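Periplasmic oligopeptide-binding protein (Burkholderia pseudomallei, PDB 3ZS6) binds oligopeptides in the periplasm and probably delivers them to an ABC transporter for uptake. Local coordinates at residues A[263-268]-A[400-405]; A[7-12]-A[211-216]; A[310-315]-A[409-414]; A[64-69]-A[132-137]. One frame throughout, in Å; residues are numbered along the deposited sequence. Where two conformers were deposited one is given.

Contact 1 (A[263-268]-A[400-405]); sequences YYYLKN and QIARDG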
# COMPACT_ATOMS: atom_id res chain seq x y z
N TYR A 263 -8.78 7.51 2.50
CA TYR A 263 -9.68 8.21 1.59
C TYR A 263 -10.86 7.36 1.14
O TYR A 263 -10.83 6.12 1.24
CB TYR A 263 -8.92 8.73 0.36
CG TYR A 263 -8.48 7.65 -0.62
CD1 TYR A 263 -9.31 7.27 -1.67
CD2 TYR A 263 -7.24 7.02 -0.49
CE1 TYR A 263 -8.91 6.29 -2.58
CE2 TYR A 263 -6.83 6.04 -1.40
CZ TYR A 263 -7.67 5.68 -2.44
OH TYR A 263 -7.28 4.72 -3.35
N TYR A 264 -11.90 8.03 0.66
CA TYR A 264 -13.05 7.32 0.13
C TYR A 264 -13.00 7.24 -1.39
O TYR A 264 -12.89 8.24 -2.10
CB TYR A 264 -14.37 7.97 0.59
CG TYR A 264 -14.81 7.55 1.98
CD1 TYR A 264 -14.23 6.48 2.64
CD2 TYR A 264 -15.84 8.23 2.63
CE1 TYR A 264 -14.65 6.10 3.92
CE2 TYR A 264 -16.27 7.85 3.89
CZ TYR A 264 -15.67 6.79 4.54
OH TYR A 264 -16.11 6.43 5.80
N TYR A 265 -13.04 6.01 -1.86
CA TYR A 265 -13.16 5.70 -3.27
C TYR A 265 -14.52 6.19 -3.73
O TYR A 265 -15.50 6.10 -2.98
CB TYR A 265 -13.05 4.19 -3.39
CG TYR A 265 -13.59 3.47 -4.60
CD1 TYR A 265 -14.96 3.39 -4.85
CD2 TYR A 265 -12.73 2.78 -5.44
CE1 TYR A 265 -15.44 2.68 -5.93
CE2 TYR A 265 -13.20 2.08 -6.53
CZ TYR A 265 -14.55 2.03 -6.77
OH TYR A 265 -15.01 1.31 -7.84
N LEU A 266 -14.56 6.75 -4.93
CA LEU A 266 -15.82 7.10 -5.59
C LEU A 266 -15.83 6.47 -6.98
O LEU A 266 -14.87 6.60 -7.74
CB LEU A 266 -15.96 8.62 -5.75
CG LEU A 266 -15.99 9.51 -4.51
CD1 LEU A 266 -16.10 10.98 -4.94
CD2 LEU A 266 -17.14 9.15 -3.56
N LYS A 267 -16.92 5.77 -7.31
CA LYS A 267 -17.05 5.14 -8.62
C LYS A 267 -17.27 6.21 -9.67
O LYS A 267 -18.37 6.75 -9.79
CB LYS A 267 -18.24 4.19 -8.61
CG LYS A 267 -18.48 3.45 -9.92
CD LYS A 267 -19.76 2.64 -9.83
CE LYS A 267 -20.14 2.01 -11.15
NZ LYS A 267 -21.49 1.37 -11.06
N ASN A 268 -16.22 6.53 -10.42
CA ASN A 268 -16.28 7.65 -11.37
C ASN A 268 -17.20 7.41 -12.57
O ASN A 268 -17.55 8.35 -13.28
CB ASN A 268 -14.88 8.06 -11.84
CG ASN A 268 -14.13 8.91 -10.81
OD1 ASN A 268 -14.18 8.66 -9.60
ND2 ASN A 268 -13.44 9.94 -11.30
N GLN A 400 -20.12 1.98 -4.75
CA GLN A 400 -20.28 3.37 -5.18
C GLN A 400 -19.34 4.29 -4.41
O GLN A 400 -18.56 5.04 -5.00
CB GLN A 400 -21.72 3.82 -4.97
CG GLN A 400 -22.72 3.13 -5.87
CD GLN A 400 -24.13 3.64 -5.64
OE1 GLN A 400 -24.69 3.49 -4.54
NE2 GLN A 400 -24.72 4.26 -6.66
N ILE A 401 -19.44 4.26 -3.09
CA ILE A 401 -18.51 4.95 -2.22
C ILE A 401 -17.92 3.87 -1.34
O ILE A 401 -18.66 3.03 -0.81
CB ILE A 401 -19.23 5.99 -1.33
CG1 ILE A 401 -20.06 6.95 -2.20
CG2 ILE A 401 -18.23 6.73 -0.47
CD1 ILE A 401 -20.79 8.03 -1.40
N ALA A 402 -16.60 3.86 -1.19
CA ALA A 402 -15.95 2.77 -0.47
C ALA A 402 -14.75 3.25 0.36
O ALA A 402 -14.02 4.15 -0.05
CB ALA A 402 -15.52 1.67 -1.44
N ARG A 403 -14.59 2.65 1.53
CA ARG A 403 -13.41 2.90 2.36
C ARG A 403 -12.17 2.46 1.56
O ARG A 403 -12.13 1.35 1.00
CB ARG A 403 -13.52 2.12 3.68
CG ARG A 403 -12.71 2.73 4.84
CD ARG A 403 -11.21 2.64 4.57
NE ARG A 403 -10.77 1.25 4.53
CZ ARG A 403 -9.51 0.86 4.27
NH1 ARG A 403 -8.57 1.75 4.01
NH2 ARG A 403 -9.21 -0.43 4.27
N ASP A 404 -11.17 3.33 1.49
CA ASP A 404 -9.93 3.00 0.79
C ASP A 404 -8.75 3.64 1.53
O ASP A 404 -8.95 4.29 2.55
CB ASP A 404 -9.97 3.47 -0.66
CG ASP A 404 -9.14 2.58 -1.60
OD1 ASP A 404 -8.07 2.09 -1.20
OD2 ASP A 404 -9.57 2.38 -2.76
N GLY A 405 -7.55 3.46 1.00
CA GLY A 405 -6.35 3.96 1.65
C GLY A 405 -5.12 3.42 0.94
O GLY A 405 -5.11 2.26 0.51
O HOH W 1 -6.04 2.48 -2.83
O HOH W 2 -8.88 4.17 -5.20
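Tyr263 and Asp404 lie side by side and point the same way, with Asp404 CB in CH-pi contact over one face of the ring, 3.8 Å from the centroid of the Tyr263 ring and offset toward the rim. The ring and carboxylate planes are 16° apart. Tyr263 CG lies between the backbone N and the carbonyl carbon (chi1 72°). The phenol and the acid are also linked through solvent: water 2 sits in the ring plane at its edge, bonds to Tyr263 OH and donates to Asp404 OD2 at 3.1 Å, and water 1 likewise joins Tyr263 OH to Asp404 OD1. Asp404 OD1 accepts from Gly405 N through its anti lone pair (2.6 Å), which helps to fix the rotation of the carboxylate. On the same face, Ala402 CB packs against Tyr265 CD1 at 3.9 Å. The other face carries Tyr264, with Arg403 CG in its plane at the edge, and Leu266, whose CD2 meets Ile401 CG1 at 3.9 Å. Between the two faces run two antiparallel strands of the large mixed sheet that forms the core of one lobe of this periplasmic binding protein. Tyr265 N donates to Ala402 O at 2.8 Å, in the carbonyl plane, and Lys267 N to Gln400 O at 2.9 Å. Further out, Tyr265 OH bonds to Arg394 O, while helix 359-376 covers Tyr264. Arg403 NH1 forms a salt bridge with the backbone of the bound peptide.

Contact 2 (A[7-12]-A[211-216]); sequences LTRQVP and VTYLPI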
# COMPACT_ATOMS: atom_id res chain seq x y z
N LEU A 7 7.79 -14.60 17.54
CA LEU A 7 7.10 -13.32 17.39
C LEU A 7 5.71 -13.55 16.82
O LEU A 7 5.55 -14.27 15.84
CB LEU A 7 7.89 -12.41 16.46
CG LEU A 7 7.28 -11.02 16.22
CD1 LEU A 7 7.40 -10.18 17.49
CD2 LEU A 7 7.97 -10.36 15.04
N THR A 8 4.71 -12.92 17.44
CA THR A 8 3.33 -12.99 16.97
C THR A 8 2.85 -11.59 16.60
O THR A 8 2.83 -10.69 17.45
CB THR A 8 2.40 -13.58 18.04
OG1 THR A 8 2.83 -14.91 18.35
CG2 THR A 8 0.95 -13.63 17.55
N ARG A 9 2.49 -11.40 15.33
CA ARG A 9 2.08 -10.10 14.81
C ARG A 9 0.62 -10.14 14.35
O ARG A 9 0.20 -11.11 13.72
CB ARG A 9 2.96 -9.69 13.61
CG ARG A 9 4.47 -9.76 13.88
CD ARG A 9 5.28 -9.59 12.57
NE ARG A 9 5.05 -8.29 11.94
CZ ARG A 9 5.97 -7.61 11.25
NH1 ARG A 9 7.18 -8.13 11.08
NH2 ARG A 9 5.67 -6.42 10.73
N GLN A 10 -0.14 -9.10 14.66
CA GLN A 10 -1.55 -9.03 14.25
C GLN A 10 -1.68 -8.26 12.94
O GLN A 10 -1.12 -7.17 12.80
CB GLN A 10 -2.42 -8.39 15.33
CG GLN A 10 -3.90 -8.18 14.92
CD GLN A 10 -4.31 -6.70 14.82
OE1 GLN A 10 -3.79 -5.84 15.53
NE2 GLN A 10 -5.28 -6.42 13.95
N VAL A 11 -2.40 -8.83 11.98
CA VAL A 11 -2.71 -8.12 10.73
C VAL A 11 -4.23 -7.85 10.62
O VAL A 11 -5.03 -8.58 11.21
CB VAL A 11 -2.16 -8.86 9.49
CG1 VAL A 11 -0.62 -8.77 9.46
CG2 VAL A 11 -2.63 -10.31 9.47
N PRO A 12 -4.61 -6.80 9.88
CA PRO A 12 -6.00 -6.31 9.91
C PRO A 12 -7.01 -7.19 9.16
O PRO A 12 -8.21 -6.98 9.30
CB PRO A 12 -5.90 -4.93 9.25
CG PRO A 12 -4.71 -5.06 8.31
CD PRO A 12 -3.73 -5.94 9.06
N VAL A 211 7.65 -16.85 13.27
CA VAL A 211 6.71 -15.74 13.15
C VAL A 211 5.30 -16.26 12.92
O VAL A 211 5.07 -17.13 12.06
CB VAL A 211 7.09 -14.79 11.99
CG1 VAL A 211 6.17 -13.57 11.98
CG2 VAL A 211 8.53 -14.36 12.10
N THR A 212 4.36 -15.74 13.69
CA THR A 212 2.96 -16.09 13.56
C THR A 212 2.17 -14.83 13.20
O THR A 212 2.27 -13.81 13.90
CB THR A 212 2.42 -16.68 14.88
OG1 THR A 212 3.09 -17.91 15.17
CG2 THR A 212 0.91 -16.91 14.81
N TYR A 213 1.41 -14.89 12.11
CA TYR A 213 0.53 -13.79 11.70
C TYR A 213 -0.94 -14.15 11.96
O TYR A 213 -1.46 -15.13 11.42
CB TYR A 213 0.72 -13.45 10.21
CG TYR A 213 1.97 -12.65 9.92
CD1 TYR A 213 2.00 -11.28 10.16
CD2 TYR A 213 3.11 -13.24 9.40
CE1 TYR A 213 3.14 -10.53 9.90
CE2 TYR A 213 4.26 -12.50 9.13
CZ TYR A 213 4.26 -11.14 9.39
OH TYR A 213 5.39 -10.38 9.14
N LEU A 214 -1.61 -13.34 12.78
CA LEU A 214 -3.02 -13.56 13.09
C LEU A 214 -3.89 -12.46 12.49
O LEU A 214 -3.74 -11.29 12.85
CB LEU A 214 -3.25 -13.58 14.61
CG LEU A 214 -2.37 -14.51 15.44
CD1 LEU A 214 -2.70 -14.35 16.94
CD2 LEU A 214 -2.60 -15.94 14.99
N PRO A 215 -4.79 -12.82 11.57
CA PRO A 215 -5.77 -11.86 11.06
C PRO A 215 -6.83 -11.57 12.10
O PRO A 215 -7.60 -12.47 12.48
CB PRO A 215 -6.41 -12.60 9.87
CG PRO A 215 -6.24 -14.05 10.22
CD PRO A 215 -4.91 -14.14 10.92
N ILE A 216 -6.86 -10.33 12.58
CA ILE A 216 -7.85 -9.89 13.56
C ILE A 216 -8.45 -8.59 13.07
O ILE A 216 -7.75 -7.57 12.98
CB ILE A 216 -7.18 -9.62 14.92
CG1 ILE A 216 -6.37 -10.84 15.39
CG2 ILE A 216 -8.22 -9.23 15.97
CD1 ILE A 216 -7.23 -11.98 15.91
O HOH W 3 5.21 -17.14 16.63
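Leu7 O is gripped by two donors, Thr212 N at 2.9 Å and water 3 at 3.0 Å; the same water bonds to Thr212 OG1. Farther along, Arg9 N donates to Thr212 O at 2.8 Å, almost in line with the carbonyl bond. Val11 O takes Ile216 N, and Gln10 NE2 gives a weak bond to Ile216 O (2.9 Å, 129° at the hydrogen), while Gln10 OE1 accepts from Tyr235 N. CG of Gln10 is anti to the backbone N (chi1 175°), which brings this methylene to 3.6 Å from Ile216 CB, and the two side chains cross at about a right angle. The strands run parallel, 27° apart, as the 6-11 and 210-215 pair of a four-stranded mixed sheet; residues 232-233 hydrogen-bond along the other side of 6-11. On one face the Arg9 side chain lies alongside Tyr213, pointing the same way. Its CD touches Tyr213 CE1 at 3.5 Å, and Tyr213 OH sits over one face of the guanidinium, toward its rim, with no hydrogen bond between them. Val11 CG1 comes across to Tyr213 CD1 at 3.7 Å. The polar ends turn to other partners: Tyr213 OH bonds to Asp34, and the Arg9 guanidinium to Ser499 and Arg497 O, with a cation-pi contact to Tyr233. Thr8 CG2 meets Leu214 CD1 on the opposite face.

Contact 3 (A[310-315]-A[409-414]); sequences GVKGVQ and DYNDAM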
# COMPACT_ATOMS: atom_id res chain seq x y z
N GLY A 310 5.34 15.98 3.37
CA GLY A 310 6.61 15.33 3.61
C GLY A 310 7.08 14.36 2.53
O GLY A 310 8.26 14.02 2.48
N VAL A 311 6.17 13.91 1.67
CA VAL A 311 6.56 12.99 0.62
C VAL A 311 7.44 13.70 -0.42
O VAL A 311 7.15 14.81 -0.84
CB VAL A 311 5.34 12.37 -0.08
CG1 VAL A 311 4.62 13.41 -0.95
CG2 VAL A 311 5.75 11.16 -0.90
N LYS A 312 8.53 13.05 -0.81
CA LYS A 312 9.44 13.61 -1.81
C LYS A 312 8.79 13.74 -3.19
O LYS A 312 7.92 12.95 -3.55
CB LYS A 312 10.70 12.75 -1.91
CG LYS A 312 11.53 12.68 -0.65
CD LYS A 312 12.65 11.67 -0.82
CE LYS A 312 13.35 11.38 0.51
NZ LYS A 312 14.11 12.55 1.03
N GLY A 313 9.23 14.72 -3.97
CA GLY A 313 8.75 14.87 -5.33
C GLY A 313 7.65 15.89 -5.57
O GLY A 313 7.37 16.23 -6.72
N VAL A 314 6.99 16.36 -4.52
CA VAL A 314 6.09 17.51 -4.66
C VAL A 314 6.48 18.61 -3.68
O VAL A 314 7.15 18.35 -2.69
CB VAL A 314 4.61 17.15 -4.45
CG1 VAL A 314 4.11 16.29 -5.60
CG2 VAL A 314 4.39 16.45 -3.10
N GLN A 315 6.06 19.83 -3.97
CA GLN A 315 6.47 20.96 -3.14
C GLN A 315 5.66 21.05 -1.87
O GLN A 315 6.13 21.56 -0.85
CB GLN A 315 6.37 22.27 -3.93
CG GLN A 315 7.10 22.23 -5.26
CD GLN A 315 6.82 23.45 -6.12
OE1 GLN A 315 5.69 23.93 -6.18
NE2 GLN A 315 7.85 23.95 -6.79
N ASP A 409 4.64 3.00 -1.73
CA ASP A 409 5.49 1.84 -2.00
C ASP A 409 6.97 2.24 -1.98
O ASP A 409 7.86 1.39 -1.95
CB ASP A 409 5.17 1.22 -3.37
CG ASP A 409 3.83 0.49 -3.39
OD1 ASP A 409 3.38 0.02 -2.33
OD2 ASP A 409 3.23 0.38 -4.48
N TYR A 410 7.20 3.55 -2.02
CA TYR A 410 8.53 4.14 -2.03
C TYR A 410 8.35 5.62 -1.79
O TYR A 410 7.24 6.14 -1.96
CB TYR A 410 9.23 3.89 -3.37
CG TYR A 410 8.40 4.22 -4.59
CD1 TYR A 410 8.38 5.51 -5.13
CD2 TYR A 410 7.61 3.24 -5.20
CE1 TYR A 410 7.61 5.81 -6.25
CE2 TYR A 410 6.84 3.53 -6.31
CZ TYR A 410 6.84 4.81 -6.84
OH TYR A 410 6.07 5.10 -7.95
N ASN A 411 9.41 6.31 -1.40
CA ASN A 411 9.27 7.69 -0.97
C ASN A 411 9.41 8.66 -2.13
O ASN A 411 10.41 9.36 -2.25
CB ASN A 411 10.26 8.04 0.14
CG ASN A 411 10.01 9.42 0.74
OD1 ASN A 411 9.20 10.20 0.23
ND2 ASN A 411 10.70 9.72 1.83
N ASP A 412 8.40 8.67 -2.99
CA ASP A 412 8.31 9.65 -4.06
C ASP A 412 6.85 9.81 -4.48
O ASP A 412 6.07 8.85 -4.41
CB ASP A 412 9.16 9.25 -5.26
CG ASP A 412 9.08 10.28 -6.38
OD1 ASP A 412 9.70 11.35 -6.22
OD2 ASP A 412 8.40 10.02 -7.40
N ALA A 413 6.50 11.01 -4.90
CA ALA A 413 5.11 11.32 -5.23
C ALA A 413 4.51 10.37 -6.27
O ALA A 413 3.29 10.21 -6.32
CB ALA A 413 4.98 12.78 -5.69
N MET A 414 5.36 9.76 -7.09
CA MET A 414 4.88 8.88 -8.15
C MET A 414 4.01 7.72 -7.63
O MET A 414 3.12 7.26 -8.32
CB MET A 414 6.05 8.32 -8.98
CG MET A 414 6.60 9.29 -10.04
SD MET A 414 5.36 9.96 -11.18
CE MET A 414 4.95 8.53 -12.16
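Two hydrogen bonds join Lys312 to the loop 409-414. Lys312 N donates to Asn411 OD1 at 3.1 Å in a nearly straight bond, 175° at the hydrogen, tilted modestly from the plane of the side-chain carbonyl. Lys312 O in turn accepts from Ala413 N at 2.8 Å, a weak bond because of its bent angle, and also lies near Asp412 CA in a CA-H...O contact. CG of Asn411 is anti to the backbone N (chi1 -172°), carrying the amide toward the other loop.

Van der Waals contacts fill in around these bonds. The Lys312 chain crosses the Asn411 side chain at about a right angle, with CE 3.4 Å from ND2, while CD lies 3.5 Å from the backbone O of Asn411. Val314 CG1 packs on Ala413 CB at 3.6 Å, and Val314 also rests on helix 449-464.

Within the loop 409-414, Asp412 OD2 accepts from Met414 N, reached from above the carboxylate plane, and forms a salt bridge with Arg452.

Residues 311-314 form a type II beta turn and Asn411 centres an inverse gamma turn, while the bond from Met414 N to Asp412 is a capping bond where the chain turns into the following helix. The two turns and the capping bond lie beside the peptide site, where Asp409 OD1 bonds to the peptide backbone.

Contact 4 (A[64-69]-A[132-137]); sequences WIFKLR and YTIEVK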
# COMPACT_ATOMS: atom_id res chain seq x y z
N TRP A 64 20.04 0.52 -14.95
CA TRP A 64 20.55 0.08 -13.65
C TRP A 64 21.19 -1.31 -13.75
O TRP A 64 20.70 -2.19 -14.46
CB TRP A 64 19.41 0.02 -12.61
CG TRP A 64 18.90 1.36 -12.17
CD1 TRP A 64 17.93 2.12 -12.77
CD2 TRP A 64 19.32 2.11 -11.02
NE1 TRP A 64 17.73 3.28 -12.07
CE2 TRP A 64 18.57 3.30 -10.99
CE3 TRP A 64 20.27 1.88 -10.01
CZ2 TRP A 64 18.74 4.27 -10.00
CZ3 TRP A 64 20.43 2.83 -9.02
CH2 TRP A 64 19.67 4.02 -9.02
N ILE A 65 22.28 -1.51 -13.02
CA ILE A 65 22.94 -2.81 -12.96
C ILE A 65 22.86 -3.33 -11.52
O ILE A 65 23.19 -2.61 -10.58
CB ILE A 65 24.43 -2.72 -13.37
CG1 ILE A 65 24.56 -2.28 -14.83
CG2 ILE A 65 25.13 -4.06 -13.17
CD1 ILE A 65 24.15 -3.33 -15.82
N PHE A 66 22.40 -4.57 -11.36
CA PHE A 66 22.36 -5.21 -10.04
C PHE A 66 23.31 -6.40 -10.04
O PHE A 66 23.22 -7.29 -10.89
CB PHE A 66 20.93 -5.68 -9.70
CG PHE A 66 19.95 -4.55 -9.49
CD1 PHE A 66 19.28 -3.99 -10.57
CD2 PHE A 66 19.69 -4.05 -8.23
CE1 PHE A 66 18.37 -2.96 -10.40
CE2 PHE A 66 18.78 -3.01 -8.04
CZ PHE A 66 18.12 -2.47 -9.13
N LYS A 67 24.23 -6.41 -9.09
CA LYS A 67 25.15 -7.53 -8.94
C LYS A 67 24.63 -8.43 -7.83
O LYS A 67 24.54 -8.02 -6.68
CB LYS A 67 26.57 -7.05 -8.61
CG LYS A 67 27.33 -6.51 -9.81
CD LYS A 67 27.53 -7.57 -10.89
CE LYS A 67 28.47 -8.69 -10.44
NZ LYS A 67 27.88 -9.56 -9.37
N LEU A 68 24.27 -9.65 -8.20
CA LEU A 68 23.70 -10.59 -7.23
C LEU A 68 24.80 -11.30 -6.44
O LEU A 68 25.89 -11.57 -6.95
CB LEU A 68 22.81 -11.61 -7.93
CG LEU A 68 21.78 -11.09 -8.93
CD1 LEU A 68 20.86 -12.23 -9.35
CD2 LEU A 68 20.97 -9.92 -8.36
N ARG A 69 24.51 -11.60 -5.17
CA ARG A 69 25.41 -12.44 -4.40
C ARG A 69 25.29 -13.85 -4.97
O ARG A 69 24.30 -14.18 -5.63
CB ARG A 69 25.04 -12.42 -2.91
CG ARG A 69 23.73 -13.10 -2.58
CD ARG A 69 23.31 -12.85 -1.14
NE ARG A 69 22.96 -11.45 -0.91
CZ ARG A 69 23.77 -10.53 -0.41
NH1 ARG A 69 25.02 -10.85 -0.05
NH2 ARG A 69 23.34 -9.29 -0.26
N TYR A 132 24.59 -13.86 -12.35
CA TYR A 132 24.70 -13.02 -11.16
C TYR A 132 24.72 -11.54 -11.48
O TYR A 132 25.11 -10.71 -10.65
CB TYR A 132 25.95 -13.40 -10.36
CG TYR A 132 25.97 -14.85 -9.95
CD1 TYR A 132 25.00 -15.38 -9.11
CD2 TYR A 132 26.97 -15.70 -10.40
CE1 TYR A 132 25.01 -16.71 -8.73
CE2 TYR A 132 27.00 -17.04 -10.03
CZ TYR A 132 26.02 -17.53 -9.20
OH TYR A 132 26.05 -18.86 -8.83
N THR A 133 24.30 -11.20 -12.69
CA THR A 133 24.31 -9.81 -13.13
C THR A 133 23.00 -9.48 -13.84
O THR A 133 22.68 -10.08 -14.87
CB THR A 133 25.48 -9.52 -14.09
OG1 THR A 133 26.71 -10.00 -13.52
CG2 THR A 133 25.59 -8.03 -14.35
N ILE A 134 22.25 -8.53 -13.28
CA ILE A 134 20.99 -8.10 -13.88
C ILE A 134 21.06 -6.69 -14.45
O ILE A 134 21.56 -5.77 -13.81
CB ILE A 134 19.84 -8.16 -12.87
CG1 ILE A 134 19.49 -9.62 -12.56
CG2 ILE A 134 18.62 -7.40 -13.41
CD1 ILE A 134 18.51 -9.78 -11.43
N GLU A 135 20.56 -6.53 -15.67
CA GLU A 135 20.43 -5.21 -16.27
C GLU A 135 18.95 -4.84 -16.41
O GLU A 135 18.18 -5.58 -17.01
CB GLU A 135 21.11 -5.18 -17.64
CG GLU A 135 20.95 -3.85 -18.37
CD GLU A 135 21.37 -3.93 -19.82
OE1 GLU A 135 20.58 -4.45 -20.64
OE2 GLU A 135 22.48 -3.47 -20.14
N VAL A 136 18.58 -3.69 -15.87
CA VAL A 136 17.22 -3.17 -16.04
C VAL A 136 17.22 -1.85 -16.81
O VAL A 136 17.87 -0.88 -16.40
CB VAL A 136 16.49 -2.99 -14.69
CG1 VAL A 136 15.07 -2.44 -14.92
CG2 VAL A 136 16.43 -4.30 -13.94
N LYS A 137 16.50 -1.83 -17.93
CA LYS A 137 16.28 -0.61 -18.69
C LYS A 137 14.92 -0.04 -18.31
O LYS A 137 13.94 -0.77 -18.29
CB LYS A 137 16.30 -0.90 -20.19
CG LYS A 137 17.63 -1.44 -20.71
CD LYS A 137 18.55 -0.32 -21.16
CE LYS A 137 19.82 -0.88 -21.78
NZ LYS A 137 20.73 0.20 -22.23
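Trp64 and Val136 face each other as a hydrogen-bonded antiparallel pair, each N donating to the other's O at 3.0 Å, and Phe66 repeats the pattern with Ile134 at 2.9 Å in both directions. These bonds lie in the carbonyl planes and are nearly straight. The strand directions differ by 160°. The pattern ends with Leu68 N to Tyr132 O at 2.8 Å, an oxygen that also accepts from Lys67 NZ on the opposite face of its plane. The lysine chain folds at successive bonds beyond CG (chi2 -62° at the first), and NZ ends 3.3 Å from Tyr132 O, with Lys67 CD 3.7 Å from Thr133 OG1. Thr133 OG1 itself bonds to Asp130. Strands 63-68 and 133-137 are neighbours in a five-stranded antiparallel sheet, with 48-60 on the far side of 63-68 and 126-128 beyond 133-137. One face is apolar. There Leu68 CD2 meets Ile134 CD1 at 3.9 Å, crossing obliquely, and Phe66 CB lies 4.2 Å from Ile134 CB, the Phe66 ring reaching on toward Val136 CG2. Helix 82-93 covers this face through Ala82 and Phe85 on Ile134 and Trp89 on Val136, while Phe145 touches Trp64, Phe66 and Val136. On the opposite face Ile65 CD1 packs against Glu135 CB at 4.0 Å, and the Glu135 carboxylate makes a salt bridge with Arg127.

Overall arrangement
Contacts 1, 2 and 4 each pair strands in a different sheet: 1 and 4 antiparallel and buried, about 39 Å apart between centres on opposite sides of the chain's centre, and 2 parallel and partly buried. Contact 4 is buried only locally, its centre about 26 Å from that of the chain, against 15 Å for contact 1 and 14 Å for contact 3. Contact 3 joins irregular loops with two hydrogen bonds, where the strand pairs have five or six. Strand 401-407 of contact 1 runs on into 409-414, and both contacts border the bound peptide. Contact 4 has an apolar face under helix 82-93 and a face with charged groups; contact 1 mixes aromatics with an aspartate bridged to a tyrosine by waters.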